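Local coordinates for ketosynthase (Streptomyces sp. MSC090213JE08, PDB 6KXD), which probably elongates a polyketide chain by condensing an acyl thioester with malonyl-ACP, releasing carbon dioxide and leaving a 3-oxoacyl-ACP, at residues A[98-103]-A[189-194]; A[175-180]-A[238-243]; A[340-345]-A[390-395]; A[344-349]-A[400-405]. One frame throughout, in Å; residues are numbered along the deposited sequence.

In the fold
All four contacts reach the large mixed sheet system of a thiolase-like fold. Along the chain, contacts 1 and 2 interlock in the N-terminal half, their segments alternating, and contacts 3 and 4 follow, starting from the overlapping stretch 340-349. Contact 1 lies on the outside, with its centre about 11 Å from that of contact 2 and about 24 Å from that of contact 3. Contacts 3 and 4 have centres about 8 Å apart and share helix 341-355. Contacts 2 and 4 each set a central helix beside a neighbouring strand in nearly the same way, consistent with the two similar halves of this fold, and they touch through V177 and L402.

Contact 1 (A[98-103]-A[189-194]); sequences DDLGER and VDIALC
L100 and R103 close on I191, joining helix 97-101 and the turn after it to strand 191-198, on the outer face of the N-terminal sheet of this thiolase-like fold. L100 comes first. Its CG stands beside the backbone N (chi1 -67°), and its CD2 reaches I191 CD1 at 4.0 Å, the two side chains crossing at about a right angle. R103 N bonds back to L100 O at 3.0 Å as the chain leaves the helix, and the arginine faces the strand.

R103 makes the larger contact. Its CB rests 4.0 Å from I191 CG2, and the rest of the chain, bent at chi2 and chi3, carries the guanidinium across the end of the isoleucine. I191 has CG1 anti to its backbone N (chi1 -170°), so that its side chain runs out from the strand and places CD1 over one face of the guanidinium, near the rim. The charge of R103 is met elsewhere, by a salt bridge from NH2 to E241 on the adjoining strand 234-242, which I191 also touches. D190 does not pair directly with the arginine; its carboxylate takes a hydrogen bond from S242 instead. At the edge of the guanidinium, near its plane, R103 NH2 lies 3.8 Å from D190 O, while I191 CB sits over the face at the same distance from NH2.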
loop_
_atom_site.group_PDB
_atom_site.type_symbol
_atom_site.label_atom_id
_atom_site.label_comp_id
_atom_site.label_asym_id
_atom_site.label_seq_id
_atom_site.Cartn_x
_atom_site.Cartn_y
_atom_site.Cartn_z
ATOM N N ASP A 98 8.409 18.628 17.875
ATOM C CA ASP A 98 7.815 19.963 17.988
ATOM C C ASP A 98 7.564 20.542 16.589
ATOM O O ASP A 98 6.479 21.057 16.324
ATOM C CB ASP A 98 8.683 20.897 18.834
ATOM C CG ASP A 98 8.855 20.467 20.280
ATOM O OD1 ASP A 98 7.942 19.799 20.813
ATOM O OD2 ASP A 98 9.906 20.814 20.870
ATOM N N ASP A 99 8.556 20.421 15.693
ATOM C CA ASP A 99 8.491 20.942 14.294
ATOM C C ASP A 99 7.449 20.155 13.473
ATOM O O ASP A 99 6.885 20.660 12.496
ATOM C CB ASP A 99 9.851 20.833 13.592
ATOM C CG ASP A 99 11.059 21.272 14.418
ATOM O OD1 ASP A 99 10.875 21.727 15.581
ATOM O OD2 ASP A 99 12.184 21.136 13.904
ATOM N N LEU A 100 7.243 18.887 13.854
ATOM C CA LEU A 100 6.438 17.953 13.097
ATOM C C LEU A 100 4.962 18.078 13.484
ATOM O O LEU A 100 4.097 17.940 12.619
ATOM C CB LEU A 100 6.954 16.534 13.362
ATOM C CG LEU A 100 8.347 16.233 12.817
ATOM C CD1 LEU A 100 8.939 15.002 13.487
ATOM C CD2 LEU A 100 8.337 16.073 11.312
ATOM N N GLY A 101 4.692 18.262 14.785
ATOM C CA GLY A 101 3.318 18.362 15.321
ATOM C C GLY A 101 2.536 19.463 14.618
ATOM O O GLY A 101 1.312 19.383 14.500
ATOM N N GLU A 102 3.286 20.469 14.137
ATOM C CA GLU A 102 2.786 21.712 13.552
ATOM C C GLU A 102 2.451 21.521 12.069
ATOM O O GLU A 102 1.740 22.345 11.494
ATOM C CB GLU A 102 3.834 22.832 13.663
ATOM C CG GLU A 102 3.764 23.650 14.944
ATOM C CD GLU A 102 2.360 24.041 15.371
ATOM O OE1 GLU A 102 1.695 23.211 16.029
ATOM O OE2 GLU A 102 1.928 25.158 15.027
ATOM N N ARG A 103 2.982 20.461 11.454
ATOM C CA ARG A 103 2.948 20.336 10.017
ATOM C C ARG A 103 1.903 19.300 9.592
ATOM O O ARG A 103 1.761 18.227 10.189
ATOM C CB ARG A 103 4.348 20.015 9.486
ATOM C CG ARG A 103 5.012 21.203 8.809
ATOM C CD ARG A 103 6.482 21.349 9.139
ATOM N NE ARG A 103 7.157 21.646 7.894
ATOM C CZ ARG A 103 8.374 21.230 7.584
ATOM N NH1 ARG A 103 9.267 21.035 8.539
ATOM N NH2 ARG A 103 8.682 20.990 6.321
ATOM N N VAL A 189 0.931 19.643 1.226
ATOM C CA VAL A 189 1.788 19.405 2.338
ATOM C C VAL A 189 3.183 19.815 1.913
ATOM O O VAL A 189 3.465 19.821 0.733
ATOM C CB VAL A 189 1.779 17.926 2.789
ATOM C CG1 VAL A 189 0.391 17.501 3.255
ATOM C CG2 VAL A 189 2.313 17.007 1.703
ATOM N N ASP A 190 4.019 20.137 2.897
ATOM C CA ASP A 190 5.364 20.577 2.668
ATOM C C ASP A 190 6.336 19.500 3.133
ATOM O O ASP A 190 7.548 19.635 2.980
ATOM C CB ASP A 190 5.619 21.916 3.365
ATOM C CG ASP A 190 5.141 23.095 2.540
ATOM O OD1 ASP A 190 4.012 23.019 2.012
ATOM O OD2 ASP A 190 5.907 24.077 2.410
ATOM N N ILE A 191 5.804 18.427 3.710
ATOM C CA ILE A 191 6.652 17.401 4.263
ATOM C C ILE A 191 5.984 16.033 4.125
ATOM O O ILE A 191 4.771 15.888 4.258
ATOM C CB ILE A 191 7.002 17.686 5.732
ATOM C CG1 ILE A 191 8.081 16.730 6.238
ATOM C CG2 ILE A 191 5.773 17.629 6.599
ATOM C CD1 ILE A 191 8.698 17.175 7.528
ATOM N N ALA A 192 6.823 15.046 3.847
ATOM C CA ALA A 192 6.404 13.655 3.684
ATOM C C ALA A 192 7.513 12.744 4.238
ATOM O O ALA A 192 8.693 12.938 3.935
ATOM C CB ALA A 192 6.171 13.411 2.227
ATOM N N LEU A 193 7.140 11.830 5.124
ATOM C CA LEU A 193 7.984 10.758 5.580
ATOM C C LEU A 193 7.599 9.515 4.787
ATOM O O LEU A 193 6.516 8.967 4.964
ATOM C CB LEU A 193 7.788 10.507 7.079
ATOM C CG LEU A 193 7.831 11.765 7.950
ATOM C CD1 LEU A 193 7.726 11.407 9.432
ATOM C CD2 LEU A 193 9.088 12.545 7.652
ATOM N N CYS A 194 8.509 9.089 3.924
ATOM C CA CYS A 194 8.213 8.082 2.973
ATOM C C CYS A 194 9.254 6.972 3.047
ATOM O O CYS A 194 10.414 7.228 3.178
ATOM C CB CYS A 194 8.285 8.654 1.580
ATOM S SG CYS A 194 7.198 10.083 1.420
#

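Contact 2 (A[175-180]-A[238-243]); sequences YSVGYG and LVLESL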
loop_
_atom_site.group_PDB
_atom_site.type_symbol
_atom_site.label_atom_id
_atom_site.label_comp_id
_atom_site.label_asym_id
_atom_site.label_seq_id
_atom_site.Cartn_x
_atom_site.Cartn_y
_atom_site.Cartn_z
ATOM N N TYR A 175 7.035 3.643 -4.603
ATOM C CA TYR A 175 5.659 4.183 -4.659
ATOM C C TYR A 175 5.469 5.249 -3.593
ATOM O O TYR A 175 4.827 6.292 -3.825
ATOM C CB TYR A 175 4.606 3.132 -4.390
ATOM C CG TYR A 175 4.186 2.328 -5.583
ATOM C CD1 TYR A 175 5.035 1.400 -6.161
ATOM C CD2 TYR A 175 2.913 2.467 -6.095
ATOM C CE1 TYR A 175 4.614 0.639 -7.235
ATOM C CE2 TYR A 175 2.475 1.701 -7.148
ATOM C CZ TYR A 175 3.330 0.779 -7.720
ATOM O OH TYR A 175 2.857 0.047 -8.775
ATOM N N SER A 176 5.996 4.944 -2.408
ATOM C CA SER A 176 5.780 5.797 -1.237
ATOM C C SER A 176 6.505 7.136 -1.413
ATOM O O SER A 176 5.945 8.177 -1.112
ATOM C CB SER A 176 6.201 5.055 0.029
ATOM O OG SER A 176 5.348 3.953 0.303
ATOM N N VAL A 177 7.769 7.097 -1.873
ATOM C CA VAL A 177 8.545 8.283 -2.125
ATOM C C VAL A 177 7.840 9.111 -3.204
ATOM O O VAL A 177 7.699 10.324 -3.075
ATOM C CB VAL A 177 9.997 7.938 -2.529
ATOM C CG1 VAL A 177 10.738 9.159 -3.014
ATOM C CG2 VAL A 177 10.782 7.280 -1.402
ATOM N N GLY A 178 7.391 8.437 -4.261
ATOM C CA GLY A 178 6.678 9.079 -5.342
ATOM C C GLY A 178 5.407 9.753 -4.857
ATOM O O GLY A 178 5.105 10.886 -5.237
ATOM N N TYR A 179 4.693 9.092 -3.936
ATOM C CA TYR A 179 3.500 9.670 -3.381
ATOM C C TYR A 179 3.836 10.905 -2.554
ATOM O O TYR A 179 3.130 11.926 -2.601
ATOM C CB TYR A 179 2.718 8.671 -2.532
ATOM C CG TYR A 179 1.381 9.222 -2.112
ATOM C CD1 TYR A 179 0.530 9.790 -3.055
ATOM C CD2 TYR A 179 0.998 9.266 -0.787
ATOM C CE1 TYR A 179 -0.705 10.311 -2.695
ATOM C CE2 TYR A 179 -0.245 9.765 -0.419
ATOM C CZ TYR A 179 -1.094 10.295 -1.376
ATOM O OH TYR A 179 -2.319 10.796 -1.050
ATOM N N GLY A 180 4.908 10.818 -1.785
ATOM C CA GLY A 180 5.394 11.996 -1.069
ATOM C C GLY A 180 5.669 13.122 -2.042
ATOM O O GLY A 180 5.322 14.241 -1.795
ATOM N N LEU A 238 12.621 8.190 4.306
ATOM C CA LEU A 238 13.151 9.374 3.725
ATOM C C LEU A 238 12.274 10.549 4.140
ATOM O O LEU A 238 11.046 10.463 4.089
ATOM C CB LEU A 238 13.173 9.242 2.204
ATOM C CG LEU A 238 14.093 8.154 1.650
ATOM C CD1 LEU A 238 13.382 6.810 1.641
ATOM C CD2 LEU A 238 14.563 8.502 0.251
ATOM N N VAL A 239 12.912 11.642 4.576
ATOM C CA VAL A 239 12.200 12.899 4.737
ATOM C C VAL A 239 12.251 13.653 3.410
ATOM O O VAL A 239 13.357 14.029 2.939
ATOM C CB VAL A 239 12.761 13.749 5.898
ATOM C CG1 VAL A 239 11.931 15.013 6.081
ATOM C CG2 VAL A 239 12.827 12.952 7.190
ATOM N N LEU A 240 11.065 13.877 2.825
ATOM C CA LEU A 240 10.875 14.693 1.681
ATOM C C LEU A 240 10.303 16.026 2.156
ATOM O O LEU A 240 9.436 16.037 3.029
ATOM C CB LEU A 240 9.879 14.069 0.701
ATOM C CG LEU A 240 10.433 12.997 -0.230
ATOM C CD1 LEU A 240 10.820 11.759 0.549
ATOM C CD2 LEU A 240 9.401 12.659 -1.297
ATOM N N GLU A 241 10.731 17.108 1.519
ATOM C CA GLU A 241 10.316 18.455 1.901
ATOM C C GLU A 241 10.286 19.342 0.676
ATOM O O GLU A 241 11.092 19.149 -0.227
ATOM C CB GLU A 241 11.318 19.068 2.877
ATOM C CG GLU A 241 11.074 18.713 4.321
ATOM C CD GLU A 241 11.950 19.506 5.288
ATOM O OE1 GLU A 241 12.959 18.934 5.762
ATOM O OE2 GLU A 241 11.619 20.690 5.566
ATOM N N SER A 242 9.350 20.293 0.642
ATOM C CA SER A 242 9.379 21.272 -0.445
ATOM C C SER A 242 10.729 21.982 -0.362
ATOM O O SER A 242 11.239 22.169 0.736
ATOM C CB SER A 242 8.246 22.246 -0.373
ATOM O OG SER A 242 8.403 23.108 0.736
ATOM N N LEU A 243 11.333 22.292 -1.513
ATOM C CA LEU A 243 12.570 23.098 -1.486
ATOM C C LEU A 243 12.363 24.353 -0.622
ATOM O O LEU A 243 13.208 24.682 0.189
ATOM C CB LEU A 243 12.985 23.474 -2.908
ATOM C CG LEU A 243 14.252 24.333 -2.988
ATOM C CD1 LEU A 243 15.419 23.610 -2.327
ATOM C CD2 LEU A 243 14.583 24.688 -4.432
#
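In the N-terminal half of the thiolase-like fold, central helix 172-185 is laid along strand 234-242, and V177 and G180 on the helix meet L238 and L240 on the strand. The two short segments run nearly parallel, 20° apart, with axes 9.4 Å from each other. V177 straddles the two leucines with its two methyls: CG2 reaches L238 CD1 at 4.0 Å, and CG1, placed anti to the backbone N (chi1 170°), reaches L240 CD2 at 4.1 Å. In both pairs the side chains cross at roughly a right angle.

L240 goes deeper than L238. Its CD2 comes within 3.4 Å of V177 O and lies 3.8 Å from G180 C, pressing on the helix backbone itself where the glycine has no side chain to stand between. The contact is wholly apolar apart from that carbonyl, and all four residues are buried.

On the same helix, Y175 OH hydrogen-bonds to N171 O of the neighbouring subunit. Within the chain, V177 touches C194 and L240 touches A192, both on strand 191-198. The packing carries on from L238 and L240 to L12 of strand 10-19, and from V177 to L402 of strand 398-405 in the C-terminal half.

Contact 3 (A[340-345]-A[390-395]); sequences AASALG and NNSSAF
N390 opens the contact from strand 387-394, reaching across to S342 and G345 in the first turns of helix 341-355, the central helix of the C-terminal half of the thiolase-like fold. The strand runs antiparallel to the helix. With CG anti to its backbone N (chi1 -176°), the amide of N390 is carried over to the helix. ND2 donates to S342 O at 3.0 Å, a somewhat bent bond (137° at the hydrogen) that lies in the carbonyl plane and meets a lone pair, while S342 O itself is tilted about 20° out of the amide plane. S342 O is also 2.8 Å from A346 N, one turn further along the helix. The other end of the same amide, N390 OD1, lies 3.6 Å from G345 C, over a part of the helix that carries no side chain.

Two residues on, S392 again faces the helix, and here carbon meets carbon: S392 CB and S342 CB are 3.6 Å apart. Their hydroxyls turn to other partners, S392 OG to A400 O and S342 OG to C170 O and N174 N.

N390 has further bonds, ND2 to N174 OD1 and OD1 to S299 OG. Because S342 O can only accept, the bond to it settles which end of the amide is ND2, and these buried polar atoms, all satisfied, knit helix, strand and the start of helix 172-185 into one network.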
loop_
_atom_site.group_PDB
_atom_site.type_symbol
_atom_site.label_atom_id
_atom_site.label_comp_id
_atom_site.label_asym_id
_atom_site.label_seq_id
_atom_site.Cartn_x
_atom_site.Cartn_y
_atom_site.Cartn_z
ATOM N N ALA A 340 10.915 -2.876 2.162
ATOM C CA ALA A 340 11.967 -1.906 2.417
ATOM C C ALA A 340 12.901 -1.748 1.213
ATOM O O ALA A 340 13.724 -0.825 1.178
ATOM C CB ALA A 340 12.736 -2.323 3.632
ATOM N N ALA A 341 12.823 -2.674 0.257
ATOM C CA ALA A 341 13.900 -2.815 -0.692
ATOM C C ALA A 341 14.096 -1.528 -1.469
ATOM O O ALA A 341 15.193 -1.008 -1.469
ATOM C CB ALA A 341 13.711 -3.996 -1.587
ATOM N N SER A 342 13.034 -0.985 -2.078
ATOM C CA SER A 342 13.204 0.161 -2.915
ATOM C C SER A 342 13.467 1.419 -2.081
ATOM O O SER A 342 14.028 2.351 -2.592
ATOM C CB SER A 342 12.025 0.348 -3.891
ATOM O OG SER A 342 10.765 0.271 -3.244
ATOM N N ALA A 343 13.037 1.438 -0.805
ATOM C CA ALA A 343 13.266 2.569 0.049
ATOM C C ALA A 343 14.756 2.625 0.431
ATOM O O ALA A 343 15.372 3.689 0.317
ATOM C CB ALA A 343 12.407 2.502 1.272
ATOM N N LEU A 344 15.281 1.467 0.829
ATOM C CA LEU A 344 16.741 1.291 1.103
ATOM C C LEU A 344 17.546 1.549 -0.170
ATOM O O LEU A 344 18.523 2.259 -0.117
ATOM C CB LEU A 344 17.010 -0.084 1.705
ATOM C CG LEU A 344 16.519 -0.241 3.143
ATOM C CD1 LEU A 344 16.562 -1.686 3.615
ATOM C CD2 LEU A 344 17.268 0.704 4.090
ATOM N N GLY A 345 17.044 1.129 -1.333
ATOM C CA GLY A 345 17.659 1.520 -2.620
ATOM C C GLY A 345 17.655 3.011 -2.861
ATOM O O GLY A 345 18.678 3.614 -3.308
ATOM N N ASN A 390 16.397 4.683 -9.595
ATOM C CA ASN A 390 16.183 3.569 -8.728
ATOM C C ASN A 390 14.954 2.804 -9.201
ATOM O O ASN A 390 13.848 3.323 -9.117
ATOM C CB ASN A 390 15.956 4.056 -7.299
ATOM C CG ASN A 390 15.820 2.953 -6.276
ATOM O OD1 ASN A 390 16.670 2.051 -6.214
ATOM N ND2 ASN A 390 14.788 3.051 -5.441
ATOM N N ASN A 391 15.180 1.560 -9.626
ATOM C CA ASN A 391 14.207 0.713 -10.173
ATOM C C ASN A 391 13.590 -0.155 -9.088
ATOM O O ASN A 391 14.219 -0.558 -8.106
ATOM C CB ASN A 391 14.750 -0.269 -11.206
ATOM C CG ASN A 391 15.141 0.372 -12.519
ATOM O OD1 ASN A 391 15.025 1.578 -12.711
ATOM N ND2 ASN A 391 15.602 -0.456 -13.440
ATOM N N SER A 392 12.341 -0.537 -9.353
ATOM C CA SER A 392 11.705 -1.479 -8.524
ATOM C C SER A 392 10.547 -2.058 -9.315
ATOM O O SER A 392 9.917 -1.352 -10.099
ATOM C CB SER A 392 11.267 -0.868 -7.221
ATOM O OG SER A 392 10.093 -0.090 -7.420
ATOM N N SER A 393 10.383 -3.370 -9.160
ATOM C CA SER A 393 9.354 -4.133 -9.775
ATOM C C SER A 393 8.824 -5.034 -8.679
ATOM O O SER A 393 9.531 -5.291 -7.706
ATOM C CB SER A 393 9.844 -4.933 -10.954
ATOM O OG SER A 393 10.275 -4.058 -11.975
ATOM N N ALA A 394 7.557 -5.391 -8.786
ATOM C CA ALA A 394 6.945 -6.192 -7.785
ATOM C C ALA A 394 6.018 -7.171 -8.471
ATOM O O ALA A 394 5.728 -7.025 -9.652
ATOM C CB ALA A 394 6.226 -5.314 -6.781
ATOM N N PHE A 395 5.524 -8.100 -7.674
ATOM C CA PHE A 395 4.376 -8.947 -8.040
ATOM C C PHE A 395 3.220 -8.033 -8.459
ATOM O O PHE A 395 3.282 -6.802 -8.234
ATOM C CB PHE A 395 3.997 -9.869 -6.902
ATOM C CG PHE A 395 4.905 -11.055 -6.712
ATOM C CD1 PHE A 395 6.118 -11.153 -7.386
ATOM C CD2 PHE A 395 4.530 -12.080 -5.855
ATOM C CE1 PHE A 395 6.917 -12.273 -7.224
ATOM C CE2 PHE A 395 5.354 -13.181 -5.668
ATOM C CZ PHE A 395 6.538 -13.270 -6.353
#

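Contact 4 (A[344-349]-A[400-405]); sequences LGAIAC and AVLILG
L404 has the most surface buried here, followed by A346, and the two meet where helix 341-355 lies beside strand 398-405 in the C-terminal half of the thiolase-like fold. The short segments run nearly parallel, with axes 9.5 Å apart and 23° between their directions. L404 holds CG beside its backbone N (chi1 -60°) and extends from there, so that a single methyl, CD1, does the touching. That methyl comes to 3.4 Å from A346 O and to 3.9 Å from C349 CB, touching the carbonyl of the alanine and the side chain of the cysteine three residues further along the helix.

A346 takes part through its methyl and its carbonyl oxygen. While the carbonyl receives L404, A346 CB meets L402 CD2 at 3.7 Å, the leucine two residues earlier on the strand. L402 differs from L404 in its first torsion, with CG anti to the backbone N (chi1 172°), and the branch it offers to the helix is CD2. The small alanine thus sits across from the pair of leucines, its methyl taken by one and its oxygen by the other. C349 completes the patch through CB. All four residues are buried, and the contact between them is made of carbon atoms apart from the A346 oxygen.

L402 and L404 also pack on V257 of the adjoining strand 255-264, and C349 on V388 of strand 387-394. The opposite face of strand 398-405 carries V401 and I403, which are covered by helix 274-288, so this strand is sandwiched between a central helix and an outer one.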
loop_
_atom_site.group_PDB
_atom_site.type_symbol
_atom_site.label_atom_id
_atom_site.label_comp_id
_atom_site.label_asym_id
_atom_site.label_seq_id
_atom_site.Cartn_x
_atom_site.Cartn_y
_atom_site.Cartn_z
ATOM N N LEU A 344 15.281 1.467 0.829
ATOM C CA LEU A 344 16.741 1.291 1.103
ATOM C C LEU A 344 17.546 1.549 -0.170
ATOM O O LEU A 344 18.523 2.259 -0.117
ATOM C CB LEU A 344 17.010 -0.084 1.705
ATOM C CG LEU A 344 16.519 -0.241 3.143
ATOM C CD1 LEU A 344 16.562 -1.686 3.615
ATOM C CD2 LEU A 344 17.268 0.704 4.090
ATOM N N GLY A 345 17.044 1.129 -1.333
ATOM C CA GLY A 345 17.659 1.520 -2.620
ATOM C C GLY A 345 17.655 3.011 -2.861
ATOM O O GLY A 345 18.678 3.614 -3.308
ATOM N N ALA A 346 16.505 3.657 -2.624
ATOM C CA ALA A 346 16.409 5.086 -2.769
ATOM C C ALA A 346 17.460 5.798 -1.904
ATOM O O ALA A 346 18.029 6.807 -2.332
ATOM C CB ALA A 346 15.013 5.569 -2.411
ATOM N N ILE A 347 17.612 5.351 -0.654
ATOM C CA ILE A 347 18.533 6.006 0.258
ATOM C C ILE A 347 19.961 5.803 -0.277
ATOM O O ILE A 347 20.732 6.751 -0.350
ATOM C CB ILE A 347 18.357 5.522 1.699
ATOM C CG1 ILE A 347 16.999 5.960 2.235
ATOM C CG2 ILE A 347 19.479 6.064 2.596
ATOM C CD1 ILE A 347 16.647 5.343 3.565
ATOM N N ALA A 348 20.270 4.573 -0.687
ATOM C CA ALA A 348 21.552 4.242 -1.286
ATOM C C ALA A 348 21.834 5.187 -2.462
ATOM O O ALA A 348 22.940 5.743 -2.572
ATOM C CB ALA A 348 21.571 2.796 -1.674
ATOM N N CYS A 349 20.805 5.438 -3.280
ATOM C CA CYS A 349 20.870 6.356 -4.412
ATOM C C CYS A 349 21.131 7.791 -3.980
ATOM O O CYS A 349 21.899 8.507 -4.649
ATOM C CB CYS A 349 19.602 6.320 -5.247
ATOM S SG CYS A 349 19.506 4.793 -6.188
ATOM N N ALA A 400 7.738 0.715 -10.273
ATOM C CA ALA A 400 7.966 2.062 -9.874
ATOM C C ALA A 400 9.464 2.372 -10.017
ATOM O O ALA A 400 10.298 1.670 -9.487
ATOM C CB ALA A 400 7.538 2.287 -8.449
ATOM N N VAL A 401 9.737 3.480 -10.680
ATOM C CA VAL A 401 11.086 3.947 -10.952
ATOM C C VAL A 401 11.189 5.374 -10.441
ATOM O O VAL A 401 10.318 6.210 -10.724
ATOM C CB VAL A 401 11.379 3.848 -12.459
ATOM C CG1 VAL A 401 12.776 4.367 -12.746
ATOM C CG2 VAL A 401 11.176 2.429 -12.948
ATOM N N LEU A 402 12.214 5.627 -9.624
ATOM C CA LEU A 402 12.439 6.880 -8.988
ATOM C C LEU A 402 13.751 7.478 -9.500
ATOM O O LEU A 402 14.724 6.740 -9.640
ATOM C CB LEU A 402 12.514 6.617 -7.489
ATOM C CG LEU A 402 12.939 7.775 -6.596
ATOM C CD1 LEU A 402 11.824 8.794 -6.487
ATOM C CD2 LEU A 402 13.348 7.258 -5.220
ATOM N N ILE A 403 13.711 8.781 -9.767
ATOM C CA ILE A 403 14.861 9.549 -10.239
ATOM C C ILE A 403 15.157 10.617 -9.198
ATOM O O ILE A 403 14.306 11.488 -8.920
ATOM C CB ILE A 403 14.642 10.188 -11.619
ATOM C CG1 ILE A 403 14.071 9.244 -12.682
ATOM C CG2 ILE A 403 15.936 10.838 -12.086
ATOM C CD1 ILE A 403 14.918 8.058 -13.044
ATOM N N LEU A 404 16.380 10.527 -8.651
ATOM C CA LEU A 404 16.967 11.484 -7.757
ATOM C C LEU A 404 18.106 12.225 -8.474
ATOM O O LEU A 404 18.691 11.699 -9.417
ATOM C CB LEU A 404 17.499 10.723 -6.543
ATOM C CG LEU A 404 16.459 9.942 -5.735
ATOM C CD1 LEU A 404 17.111 9.221 -4.580
ATOM C CD2 LEU A 404 15.374 10.865 -5.228
ATOM N N GLY A 405 18.388 13.439 -7.994
ATOM C CA GLY A 405 19.390 14.338 -8.534
ATOM C C GLY A 405 20.128 15.080 -7.439
ATOM O O GLY A 405 19.650 15.161 -6.297
#